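Side-chain contacts in putative uncharacterized protein (Cricetid herpesvirus 2, PDB 4ZKQ), which binds chemokines and probably acts as a viral decoy receptor that keeps them from the receptors of the rodent host: residues A34-P39 / R87-G92; V44-T49 / Q125-G130; Q50-I55 / L165-E170; K54-P59 / S76-C81. All blocks are in the same frame, centred on the assembly; numbering follows the deposited sequence.

Interaction 1 (A34-P39 / R87-G92); sequences ATISLP and RAVLVG
I36 and L38 both bring a terminal methyl against V89, so one valine receives two side chains from a loop that runs over its strand. The closer approach is made by the tip of the isoleucine: I36 CD1 lies 4.3 Å from V89 CB, near the root of the valine side chain, and 4.4 Å from V89 CG2. The leucine touches more lightly, with L38 CD2 4.5 Å from the other methyl, V89 CG1. These are long van der Waals contacts with no polar component, and the beta-branched valine suits its place because its two methyls give each loop residue something to pack on.

The two loop residues reach V89 differently. CB of I36 already faces the strand, and the side chain runs on extended beyond CG1 (chi2 175°), carrying CD1 forward. L38 leaves the backbone across the contact, and only its end comes back to the valine. I36 CG2 and L38 CD2 are 4.2 Å apart, which joins the two side chains into one apolar patch. V89 is buried beneath them, whereas L38, at the rim, remains exposed.

Strand 85-94 is an inner strand of the seven-stranded sheet, bonded to strands 161-169 and 132-143. I36 also rests on H167 of the first and L38 on F137 and K139 of the second, while I47 and T51 of helix 44-51 pack against I36, so the loop lies beside the helix on the same face of the sheet.

Interaction 2 (V44-T49 / Q125-G130); sequences VEDIIT and QQPSDG
The turn of a beta-hairpin, the connection between strands 117-125 and 132-143, meets the first turn of helix 44-51 through Q126, P127 and S128 on one side and E45 and D46 on the other. A water bridges the helix backbone to the Q126 side chain: it accepts from E45 N at 2.9 Å and donates to Q126 OE1 at 2.9 Å. In the first turn of a helix a backbone N-H has no carbonyl four residues earlier to bind, and this water serves E45 instead.

An extended chain, with CG anti to the backbone N (chi1 -169°), presents the Q126 amide to the helix, and its rotation is probably set from behind, where Q126 NE2 donates to D129 OD1 over 2.8 Å with an N-H...O angle of 162°. D129 OD1 also accepts from K131 N, although residues 128 to 130 are poorly ordered. With the nitrogen engaged inside the turn, the oxygen is the end that faces the helix. Glutamine suits the spot because it offers a donor and an acceptor at once.

E45 crosses Q126 at about a right angle, its carboxylate turned 24° from the amide plane. E45 OE2 and Q126 OE1, two acceptors, are 3.4 Å apart and do not bond. S128 OG lies 3.2 Å from E45 OE2; a hydrogen bond there is tentative, since the proton has another acceptor nearby. D46 and P127 meet from opposite directions, with D46 OD2 3.6 Å from P127 CD, and P127 also packs on P43 just ahead of the helix.

Interaction 3 (Q50-I55 / L165-E170); sequences QTCDKI and LIHFKE
A hydrogen bond joins T51 and H167 in this buried contact: H167 NE2 donates to T51 O over 3.0 Å, with an N-H...O angle of 158°. The oxygen lies in the ring plane, as an imidazole N-H requires, yet the nitrogen stands above the carbonyl plane, 65° out of it, and so misses the lone pairs. T51 is the last helical residue and C52 the first beyond, so the histidine serves a carbonyl at a helix end. It reaches there because its CG is anti to the backbone N (chi1 -179°), which sends the ring off the strand toward the helix.

By simple packing, T51 OG1 lies 3.2 Å from H167 CD2, the ring carbon next to NE2. That hydroxyl is also bonded to I47 O one turn back, a usual role for threonine in a helix.

Sulfur supplies the third kind of contact. C52 SG approaches H167 CD2 to 3.7 Å, oblique to the ring, and its disulfide with C177 ties the helix end to strand 175-181.

H167 thus stands on strand 161-169, between strands 175-181 and 85-94, and touches C177 of the former strand. I36 packs against the same ring from the loop before helix 44-51, and after C52 the chain turns into strand 54-59.

Interaction 4 (K54-P59 / S76-C81); sequences KITYGP and STDITC
K54 and D78 form a salt bridge, K54 NZ to D78 OD2 at 2.8 Å, between strand 54-59 and the loop that follows strand 68-74. The ammonium comes from above the carboxylate plane, 51° out of it, and the last methylene follows closely, K54 CE lying 3.2 Å from the same oxygen. An extended chain (chi2 177°, chi3 160°) carries the charge far from the strand, a span that suits lysine. K54 NZ also forms a salt bridge with E384, so it is shared between two carboxylates; D78 in turn uses OD1 for a salt bridge to K215. The alternation of lysines and acids probably stabilises the charged form of each in this largely enclosed setting.

K215 also bonds T56 OG1, which draws the threonine into the same network. T56 OG1 is 3.9 Å from D78 OD2, too far for a bond, and 3.6 Å from T77 OG1. Here the contact passes into packing: T56 and T77 cross at a slant, and T77 OG1 rests 3.7 Å from the methyl T56 CG2. Threonine suits this face, combining a hydroxyl for the lysine with a methyl for its neighbour, while T77 packs further on W180.

K54 and T56 project from one face of the strand and I55 from the other, the alternation of any beta strand. Helix 44-51 lies on the I55 side. The polar side meets residues of strands 206-223 and 378-384, so the arrangement is a chain of salt bridges at the junction between the seven-stranded and ten-stranded sheets.

Interactions 2 and 3 use helix 44-51 and interaction 1 packs against it, on one face of the seven-stranded sheet, whereas interaction 4 lies on the other side of strand 54-59. Interaction 3 is central, its centre about 9 Å from those of interactions 1 and 4; interactions 2 and 4 are farthest apart, their centres about 21 Å from each other. The first segments follow one another from residue 34 to 59, with K54 and I55 common to interactions 3 and 4. Their partners are scattered from residue 76 to 170, so interactions 1, 2 and 3 cross along the chain, while interaction 4 nests inside the loops closed by 1 and 2. A short N-terminal stretch thereby binds together strands distant in sequence.

Interaction 1 (A34-P39 / R87-G92)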
loop_
_atom_site.group_PDB
_atom_site.type_symbol
_atom_site.label_atom_id
_atom_site.label_comp_id
_atom_site.label_asym_id
_atom_site.label_seq_id
_atom_site.Cartn_x
_atom_site.Cartn_y
_atom_site.Cartn_z
ATOM N N ALA A 34 14.754 -11.738 0.341
ATOM C CA ALA A 34 13.839 -12.797 0.767
ATOM C C ALA A 34 12.467 -12.583 0.147
ATOM O O ALA A 34 12.068 -11.451 -0.111
ATOM C CB ALA A 34 13.735 -12.855 2.287
ATOM N N THR A 35 11.760 -13.682 -0.097
ATOM C CA THR A 35 10.449 -13.644 -0.737
ATOM C C THR A 35 9.496 -14.607 -0.052
ATOM O O THR A 35 9.922 -15.514 0.661
ATOM C CB THR A 35 10.526 -14.023 -2.228
ATOM O OG1 THR A 35 10.991 -15.372 -2.340
ATOM C CG2 THR A 35 11.467 -13.098 -2.984
ATOM N N ILE A 36 8.203 -14.396 -0.269
ATOM C CA ILE A 36 7.180 -15.292 0.245
ATOM C C ILE A 36 7.072 -16.503 -0.667
ATOM O O ILE A 36 6.917 -16.359 -1.874
ATOM C CB ILE A 36 5.813 -14.596 0.342
ATOM C CG1 ILE A 36 5.880 -13.446 1.347
ATOM C CG2 ILE A 36 4.735 -15.586 0.756
ATOM C CD1 ILE A 36 4.613 -12.612 1.424
ATOM N N SER A 37 7.156 -17.691 -0.078
ATOM C CA SER A 37 7.025 -18.938 -0.817
ATOM C C SER A 37 5.605 -19.490 -0.678
ATOM O O SER A 37 5.062 -19.538 0.426
ATOM C CB SER A 37 8.058 -19.956 -0.314
ATOM O OG SER A 37 7.753 -21.270 -0.743
ATOM N N LEU A 38 4.997 -19.880 -1.796
ATOM C CA LEU A 38 3.697 -20.559 -1.759
ATOM C C LEU A 38 3.852 -22.048 -2.059
ATOM O O LEU A 38 4.664 -22.429 -2.901
ATOM C CB LEU A 38 2.724 -19.934 -2.756
ATOM C CG LEU A 38 2.443 -18.441 -2.625
ATOM C CD1 LEU A 38 1.389 -18.013 -3.639
ATOM C CD2 LEU A 38 1.994 -18.125 -1.216
ATOM N N PRO A 39 3.065 -22.897 -1.381
ATOM C CA PRO A 39 2.060 -22.478 -0.404
ATOM C C PRO A 39 2.700 -22.012 0.898
ATOM O O PRO A 39 3.826 -22.402 1.212
ATOM C CB PRO A 39 1.234 -23.751 -0.186
ATOM C CG PRO A 39 2.213 -24.856 -0.425
ATOM C CD PRO A 39 3.111 -24.363 -1.532
ATOM N N ARG A 87 2.277 -7.362 -6.572
ATOM C CA ARG A 87 1.711 -8.652 -6.205
ATOM C C ARG A 87 1.420 -8.669 -4.717
ATOM O O ARG A 87 2.284 -8.337 -3.907
ATOM C CB ARG A 87 2.664 -9.789 -6.584
ATOM C CG ARG A 87 2.984 -9.803 -8.076
ATOM C CD ARG A 87 3.813 -11.003 -8.504
ATOM N NE ARG A 87 4.123 -10.938 -9.932
ATOM C CZ ARG A 87 3.305 -11.339 -10.899
ATOM N NH1 ARG A 87 2.114 -11.850 -10.604
ATOM N NH2 ARG A 87 3.675 -11.229 -12.170
ATOM N N ALA A 88 0.193 -9.032 -4.368
ATOM C CA ALA A 88 -0.214 -9.097 -2.973
ATOM C C ALA A 88 -0.451 -10.536 -2.551
ATOM O O ALA A 88 -0.974 -11.336 -3.322
ATOM C CB ALA A 88 -1.469 -8.273 -2.746
ATOM N N VAL A 89 -0.046 -10.861 -1.331
ATOM C CA VAL A 89 -0.464 -12.094 -0.692
ATOM C C VAL A 89 -1.221 -11.766 0.587
ATOM O O VAL A 89 -0.695 -11.108 1.494
ATOM C CB VAL A 89 0.723 -13.024 -0.369
ATOM C CG1 VAL A 89 0.230 -14.307 0.283
ATOM C CG2 VAL A 89 1.510 -13.354 -1.639
ATOM N N LEU A 90 -2.468 -12.221 0.621
ATOM C CA LEU A 90 -3.315 -12.192 1.807
ATOM C C LEU A 90 -3.089 -13.461 2.621
ATOM O O LEU A 90 -3.169 -14.561 2.086
ATOM C CB LEU A 90 -4.788 -12.068 1.393
ATOM C CG LEU A 90 -5.862 -12.339 2.452
ATOM C CD1 LEU A 90 -5.910 -11.215 3.472
ATOM C CD2 LEU A 90 -7.235 -12.538 1.804
ATOM N N VAL A 91 -2.792 -13.309 3.906
ATOM C CA VAL A 91 -2.646 -14.452 4.805
ATOM C C VAL A 91 -3.446 -14.207 6.073
ATOM O O VAL A 91 -3.169 -13.263 6.811
ATOM C CB VAL A 91 -1.182 -14.704 5.182
ATOM C CG1 VAL A 91 -1.052 -15.957 6.048
ATOM C CG2 VAL A 91 -0.334 -14.805 3.942
ATOM N N GLY A 92 -4.436 -15.057 6.320
ATOM C CA GLY A 92 -5.327 -14.878 7.450
ATOM C C GLY A 92 -5.261 -16.034 8.415
ATOM O O GLY A 92 -4.990 -17.171 8.023
#

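Interaction 2 (V44-T49 / Q125-G130)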
loop_
_atom_site.group_PDB
_atom_site.type_symbol
_atom_site.label_atom_id
_atom_site.label_comp_id
_atom_site.label_asym_id
_atom_site.label_seq_id
_atom_site.Cartn_x
_atom_site.Cartn_y
_atom_site.Cartn_z
ATOM N N VAL A 44 2.497 -16.043 10.392
ATOM C CA VAL A 44 2.391 -14.644 9.986
ATOM C C VAL A 44 3.585 -13.798 10.433
ATOM O O VAL A 44 4.122 -13.011 9.655
ATOM C CB VAL A 44 1.092 -14.023 10.551
ATOM C CG1 VAL A 44 1.087 -12.509 10.428
ATOM C CG2 VAL A 44 -0.123 -14.616 9.855
ATOM N N GLU A 45 3.999 -13.951 11.688
ATOM C CA GLU A 45 5.022 -13.075 12.237
ATOM C C GLU A 45 6.374 -13.339 11.576
ATOM O O GLU A 45 7.188 -12.425 11.432
ATOM C CB GLU A 45 5.120 -13.241 13.762
ATOM C CG GLU A 45 5.465 -14.648 14.223
ATOM C CD GLU A 45 5.243 -14.852 15.715
ATOM O OE1 GLU A 45 4.654 -13.962 16.362
ATOM O OE2 GLU A 45 5.659 -15.906 16.237
ATOM N N ASP A 46 6.605 -14.579 11.153
ATOM C CA ASP A 46 7.836 -14.925 10.459
ATOM C C ASP A 46 7.813 -14.396 9.034
ATOM O O ASP A 46 8.836 -13.954 8.522
ATOM C CB ASP A 46 8.063 -16.438 10.434
ATOM C CG ASP A 46 8.538 -16.991 11.772
ATOM O OD1 ASP A 46 8.780 -16.203 12.712
ATOM O OD2 ASP A 46 8.682 -18.224 11.874
ATOM N N ILE A 47 6.654 -14.472 8.384
ATOM C CA ILE A 47 6.490 -13.856 7.070
ATOM C C ILE A 47 6.853 -12.381 7.163
ATOM O O ILE A 47 7.581 -11.855 6.321
ATOM C CB ILE A 47 5.050 -13.983 6.535
ATOM C CG1 ILE A 47 4.686 -15.451 6.308
ATOM C CG2 ILE A 47 4.885 -13.189 5.232
ATOM C CD1 ILE A 47 3.209 -15.685 6.016
ATOM N N ILE A 48 6.330 -11.706 8.181
ATOM C CA ILE A 48 6.595 -10.283 8.334
ATOM C C ILE A 48 8.093 -10.044 8.569
ATOM O O ILE A 48 8.718 -9.206 7.908
ATOM C CB ILE A 48 5.778 -9.682 9.492
ATOM C CG1 ILE A 48 4.287 -9.730 9.138
ATOM C CG2 ILE A 48 6.221 -8.241 9.775
ATOM C CD1 ILE A 48 3.374 -9.484 10.296
ATOM N N THR A 49 8.660 -10.792 9.509
ATOM C CA THR A 49 10.090 -10.701 9.813
ATOM C C THR A 49 10.957 -10.843 8.573
ATOM O O THR A 49 11.938 -10.123 8.402
ATOM C CB THR A 49 10.507 -11.787 10.825
ATOM O OG1 THR A 49 9.971 -11.455 12.105
ATOM C CG2 THR A 49 12.036 -11.911 10.931
ATOM N N GLN A 125 3.473 -24.584 11.973
ATOM C CA GLN A 125 3.915 -24.557 13.362
ATOM C C GLN A 125 4.577 -23.229 13.682
ATOM O O GLN A 125 5.500 -22.814 12.986
ATOM C CB GLN A 125 4.894 -25.694 13.643
ATOM C CG GLN A 125 5.401 -25.703 15.077
ATOM C CD GLN A 125 6.005 -27.031 15.480
ATOM O OE1 GLN A 125 6.809 -27.611 14.751
ATOM N NE2 GLN A 125 5.606 -27.529 16.646
ATOM N N GLN A 126 4.111 -22.575 14.741
ATOM C CA GLN A 126 4.668 -21.289 15.152
ATOM C C GLN A 126 5.876 -21.522 16.064
ATOM O O GLN A 126 5.704 -21.911 17.216
ATOM C CB GLN A 126 3.605 -20.445 15.865
ATOM C CG GLN A 126 4.019 -19.001 16.086
ATOM C CD GLN A 126 2.887 -18.141 16.609
ATOM O OE1 GLN A 126 2.538 -17.121 16.013
ATOM N NE2 GLN A 126 2.309 -18.544 17.731
ATOM N N PRO A 127 7.103 -21.289 15.554
ATOM C CA PRO A 127 8.294 -21.646 16.340
ATOM C C PRO A 127 8.405 -20.919 17.680
ATOM O O PRO A 127 9.075 -21.423 18.583
ATOM C CB PRO A 127 9.457 -21.242 15.422
ATOM C CG PRO A 127 8.874 -21.153 14.060
ATOM C CD PRO A 127 7.475 -20.676 14.266
ATOM N N SER A 128 7.766 -19.758 17.804
ATOM C CA SER A 128 7.862 -18.965 19.027
ATOM C C SER A 128 7.306 -19.736 20.223
ATOM O O SER A 128 8.031 -20.009 21.180
ATOM C CB SER A 128 7.125 -17.631 18.870
ATOM O OG SER A 128 5.722 -17.820 18.786
ATOM N N ASP A 129 6.025 -20.088 20.159
ATOM C CA ASP A 129 5.368 -20.829 21.235
ATOM C C ASP A 129 5.109 -22.291 20.860
ATOM O O ASP A 129 4.530 -23.045 21.642
ATOM C CB ASP A 129 4.052 -20.145 21.624
ATOM C CG ASP A 129 3.165 -19.845 20.426
ATOM O OD1 ASP A 129 3.315 -20.511 19.380
ATOM O OD2 ASP A 129 2.312 -18.936 20.531
ATOM N N GLY A 130 5.532 -22.685 19.661
ATOM C CA GLY A 130 5.421 -24.067 19.220
ATOM C C GLY A 130 4.024 -24.479 18.785
ATOM O O GLY A 130 3.828 -25.589 18.284
HETATM O O HOH W 1 2.461 -15.188 13.850
#

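Interaction 3 (Q50-I55 / L165-E170)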
loop_
_atom_site.group_PDB
_atom_site.type_symbol
_atom_site.label_atom_id
_atom_site.label_comp_id
_atom_site.label_asym_id
_atom_site.label_seq_id
_atom_site.Cartn_x
_atom_site.Cartn_y
_atom_site.Cartn_z
ATOM N N GLN A 50 10.603 -11.779 7.706
ATOM C CA GLN A 50 11.469 -12.092 6.582
ATOM C C GLN A 50 11.256 -11.218 5.342
ATOM O O GLN A 50 12.208 -11.002 4.601
ATOM C CB GLN A 50 11.299 -13.558 6.193
ATOM C CG GLN A 50 11.809 -14.526 7.258
ATOM C CD GLN A 50 11.633 -15.982 6.857
ATOM O OE1 GLN A 50 11.461 -16.298 5.682
ATOM N NE2 GLN A 50 11.659 -16.872 7.843
ATOM N N THR A 51 10.038 -10.719 5.109
ATOM C CA THR A 51 9.711 -10.128 3.798
ATOM C C THR A 51 9.092 -8.724 3.812
ATOM O O THR A 51 8.909 -8.130 2.749
ATOM C CB THR A 51 8.751 -11.056 3.013
ATOM O OG1 THR A 51 7.468 -11.101 3.652
ATOM C CG2 THR A 51 9.335 -12.470 2.926
ATOM N N CYS A 52 8.786 -8.188 4.990
ATOM C CA CYS A 52 8.210 -6.846 5.092
ATOM C C CYS A 52 9.256 -5.775 5.384
ATOM O O CYS A 52 10.129 -5.973 6.220
ATOM C CB CYS A 52 7.138 -6.822 6.185
ATOM S SG CYS A 52 5.644 -7.789 5.792
ATOM N N ASP A 53 9.138 -4.634 4.706
ATOM C CA ASP A 53 10.020 -3.491 4.937
ATOM C C ASP A 53 9.293 -2.415 5.728
ATOM O O ASP A 53 9.910 -1.530 6.316
ATOM C CB ASP A 53 10.532 -2.942 3.600
ATOM C CG ASP A 53 11.339 -3.969 2.831
ATOM O OD1 ASP A 53 12.418 -4.345 3.334
ATOM O OD2 ASP A 53 10.892 -4.423 1.750
ATOM N N LYS A 54 7.971 -2.532 5.771
ATOM C CA LYS A 54 7.135 -1.582 6.468
ATOM C C LYS A 54 5.835 -2.284 6.832
ATOM O O LYS A 54 5.388 -3.164 6.097
ATOM C CB LYS A 54 6.893 -0.359 5.579
ATOM C CG LYS A 54 5.641 0.432 5.875
ATOM C CD LYS A 54 5.557 1.661 4.974
ATOM C CE LYS A 54 4.146 2.182 4.896
ATOM N NZ LYS A 54 4.078 3.525 4.274
ATOM N N ILE A 55 5.231 -1.910 7.957
ATOM C CA ILE A 55 3.959 -2.504 8.336
ATOM C C ILE A 55 3.008 -1.479 8.959
ATOM O O ILE A 55 3.406 -0.643 9.766
ATOM C CB ILE A 55 4.169 -3.688 9.293
ATOM C CG1 ILE A 55 2.849 -4.442 9.501
ATOM C CG2 ILE A 55 4.778 -3.229 10.615
ATOM C CD1 ILE A 55 3.039 -5.814 10.100
ATOM N N LEU A 165 -3.096 -10.597 7.390
ATOM C CA LEU A 165 -1.918 -9.953 6.840
ATOM C C LEU A 165 -2.081 -9.755 5.349
ATOM O O LEU A 165 -2.487 -10.679 4.645
ATOM C CB LEU A 165 -0.672 -10.806 7.110
ATOM C CG LEU A 165 0.614 -10.408 6.379
ATOM C CD1 LEU A 165 1.150 -9.081 6.900
ATOM C CD2 LEU A 165 1.659 -11.509 6.490
ATOM N N ILE A 166 -1.761 -8.557 4.871
ATOM C CA ILE A 166 -1.559 -8.342 3.451
ATOM C C ILE A 166 -0.114 -7.920 3.235
ATOM O O ILE A 166 0.366 -6.952 3.821
ATOM C CB ILE A 166 -2.518 -7.295 2.877
ATOM C CG1 ILE A 166 -3.957 -7.823 2.961
ATOM C CG2 ILE A 166 -2.151 -6.970 1.427
ATOM C CD1 ILE A 166 -5.004 -6.812 2.638
ATOM N N HIS A 167 0.574 -8.696 2.412
ATOM C CA HIS A 167 1.907 -8.364 1.963
ATOM C C HIS A 167 1.766 -7.869 0.541
ATOM O O HIS A 167 1.305 -8.615 -0.316
ATOM C CB HIS A 167 2.837 -9.581 2.027
ATOM C CG HIS A 167 4.229 -9.290 1.590
ATOM N ND1 HIS A 167 4.574 -9.130 0.256
ATOM C CD2 HIS A 167 5.368 -9.098 2.291
ATOM C CE1 HIS A 167 5.862 -8.863 0.170
ATOM N NE2 HIS A 167 6.370 -8.838 1.391
ATOM N N PHE A 168 2.109 -6.608 0.302
ATOM C CA PHE A 168 2.097 -6.040 -1.045
ATOM C C PHE A 168 3.524 -5.811 -1.528
ATOM O O PHE A 168 4.249 -4.962 -0.992
ATOM C CB PHE A 168 1.308 -4.729 -1.066
ATOM C CG PHE A 168 1.076 -4.170 -2.449
ATOM C CD1 PHE A 168 0.075 -4.679 -3.260
ATOM C CD2 PHE A 168 1.841 -3.124 -2.924
ATOM C CE1 PHE A 168 -0.142 -4.160 -4.532
ATOM C CE2 PHE A 168 1.628 -2.604 -4.191
ATOM C CZ PHE A 168 0.638 -3.123 -4.994
ATOM N N LYS A 169 3.940 -6.592 -2.515
ATOM C CA LYS A 169 5.262 -6.418 -3.104
ATOM C C LYS A 169 5.164 -5.390 -4.214
ATOM O O LYS A 169 4.591 -5.651 -5.274
ATOM C CB LYS A 169 5.830 -7.734 -3.638
ATOM C CG LYS A 169 7.294 -7.591 -4.020
ATOM C CD LYS A 169 7.950 -8.907 -4.369
ATOM C CE LYS A 169 9.468 -8.771 -4.316
ATOM N NZ LYS A 169 10.164 -10.043 -4.649
ATOM N N GLU A 170 5.694 -4.205 -3.940
ATOM C CA GLU A 170 5.666 -3.112 -4.895
ATOM C C GLU A 170 6.560 -3.388 -6.085
ATOM O O GLU A 170 7.420 -4.276 -6.062
ATOM C CB GLU A 170 6.101 -1.801 -4.229
ATOM C CG GLU A 170 5.165 -1.339 -3.136
ATOM C CD GLU A 170 5.495 0.048 -2.613
ATOM O OE1 GLU A 170 6.635 0.506 -2.813
ATOM O OE2 GLU A 170 4.611 0.679 -1.998
#

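Interaction 4 (K54-P59 / S76-C81)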
loop_
_atom_site.group_PDB
_atom_site.type_symbol
_atom_site.label_atom_id
_atom_site.label_comp_id
_atom_site.label_asym_id
_atom_site.label_seq_id
_atom_site.Cartn_x
_atom_site.Cartn_y
_atom_site.Cartn_z
ATOM N N LYS A 54 7.971 -2.532 5.771
ATOM C CA LYS A 54 7.135 -1.582 6.468
ATOM C C LYS A 54 5.835 -2.284 6.832
ATOM O O LYS A 54 5.388 -3.164 6.097
ATOM C CB LYS A 54 6.893 -0.359 5.579
ATOM C CG LYS A 54 5.641 0.432 5.875
ATOM C CD LYS A 54 5.557 1.661 4.974
ATOM C CE LYS A 54 4.146 2.182 4.896
ATOM N NZ LYS A 54 4.078 3.525 4.274
ATOM N N ILE A 55 5.231 -1.910 7.957
ATOM C CA ILE A 55 3.959 -2.504 8.336
ATOM C C ILE A 55 3.008 -1.479 8.959
ATOM O O ILE A 55 3.406 -0.643 9.766
ATOM C CB ILE A 55 4.169 -3.688 9.293
ATOM C CG1 ILE A 55 2.849 -4.442 9.501
ATOM C CG2 ILE A 55 4.778 -3.229 10.615
ATOM C CD1 ILE A 55 3.039 -5.814 10.100
ATOM N N THR A 56 1.752 -1.552 8.535
ATOM C CA THR A 56 0.689 -0.697 9.039
ATOM C C THR A 56 -0.238 -1.564 9.872
ATOM O O THR A 56 -0.581 -2.667 9.459
ATOM C CB THR A 56 -0.091 -0.029 7.893
ATOM O OG1 THR A 56 0.747 0.936 7.239
ATOM C CG2 THR A 56 -1.364 0.679 8.402
ATOM N N TYR A 57 -0.605 -1.081 11.056
ATOM C CA TYR A 57 -1.503 -1.806 11.945
ATOM C C TYR A 57 -2.910 -1.213 11.879
ATOM O O TYR A 57 -3.073 0.007 11.809
ATOM C CB TYR A 57 -0.993 -1.756 13.388
ATOM C CG TYR A 57 0.438 -2.180 13.560
ATOM C CD1 TYR A 57 0.774 -3.523 13.692
ATOM C CD2 TYR A 57 1.461 -1.240 13.604
ATOM C CE1 TYR A 57 2.090 -3.916 13.855
ATOM C CE2 TYR A 57 2.776 -1.626 13.764
ATOM C CZ TYR A 57 3.085 -2.964 13.890
ATOM O OH TYR A 57 4.396 -3.355 14.059
ATOM N N GLY A 58 -3.923 -2.068 11.892
ATOM C CA GLY A 58 -5.298 -1.593 11.885
ATOM C C GLY A 58 -6.298 -2.626 12.366
ATOM O O GLY A 58 -5.933 -3.748 12.703
ATOM N N PRO A 59 -7.580 -2.240 12.420
ATOM C CA PRO A 59 -8.659 -3.107 12.883
ATOM C C PRO A 59 -9.285 -3.914 11.751
ATOM O O PRO A 59 -9.584 -3.347 10.702
ATOM C CB PRO A 59 -9.673 -2.108 13.449
ATOM C CG PRO A 59 -9.542 -0.932 12.534
ATOM C CD PRO A 59 -8.072 -0.886 12.111
ATOM N N SER A 76 -2.812 -1.699 -0.401
ATOM C CA SER A 76 -1.887 -0.773 0.252
ATOM C C SER A 76 -2.668 0.389 0.880
ATOM O O SER A 76 -3.453 1.030 0.188
ATOM C CB SER A 76 -0.865 -0.243 -0.762
ATOM O OG SER A 76 0.013 0.697 -0.165
ATOM N N THR A 77 -2.478 0.676 2.171
ATOM C CA THR A 77 -3.206 1.799 2.766
ATOM C C THR A 77 -2.660 3.148 2.310
ATOM O O THR A 77 -3.393 4.131 2.248
ATOM C CB THR A 77 -3.203 1.767 4.319
ATOM O OG1 THR A 77 -1.865 1.595 4.811
ATOM C CG2 THR A 77 -4.141 0.666 4.820
ATOM N N ASP A 78 -1.382 3.196 1.959
ATOM C CA ASP A 78 -0.775 4.481 1.645
ATOM C C ASP A 78 -0.655 4.729 0.147
ATOM O O ASP A 78 -0.649 3.801 -0.667
ATOM C CB ASP A 78 0.596 4.584 2.301
ATOM C CG ASP A 78 0.544 4.291 3.788
ATOM O OD1 ASP A 78 -0.214 4.976 4.507
ATOM O OD2 ASP A 78 1.252 3.372 4.228
ATOM N N ILE A 79 -0.558 6.004 -0.201
ATOM C CA ILE A 79 -0.331 6.401 -1.572
ATOM C C ILE A 79 1.168 6.472 -1.786
ATOM O O ILE A 79 1.869 7.218 -1.085
ATOM C CB ILE A 79 -0.991 7.764 -1.890
ATOM C CG1 ILE A 79 -2.513 7.668 -1.745
ATOM C CG2 ILE A 79 -0.608 8.255 -3.286
ATOM C CD1 ILE A 79 -3.240 8.962 -2.046
ATOM N N THR A 80 1.671 5.660 -2.711
ATOM C CA THR A 80 3.024 5.884 -3.212
ATOM C C THR A 80 2.948 6.006 -4.723
ATOM O O THR A 80 3.226 7.063 -5.276
ATOM C CB THR A 80 4.011 4.768 -2.819
ATOM O OG1 THR A 80 4.132 4.711 -1.392
ATOM C CG2 THR A 80 5.393 5.060 -3.411
ATOM N N CYS A 81 2.577 4.913 -5.379
ATOM C CA CYS A 81 2.415 4.877 -6.829
ATOM C C CYS A 81 1.072 4.240 -7.199
ATOM O O CYS A 81 0.990 3.030 -7.379
ATOM C CB CYS A 81 3.549 4.091 -7.484
ATOM S SG CYS A 81 3.436 4.085 -9.291
#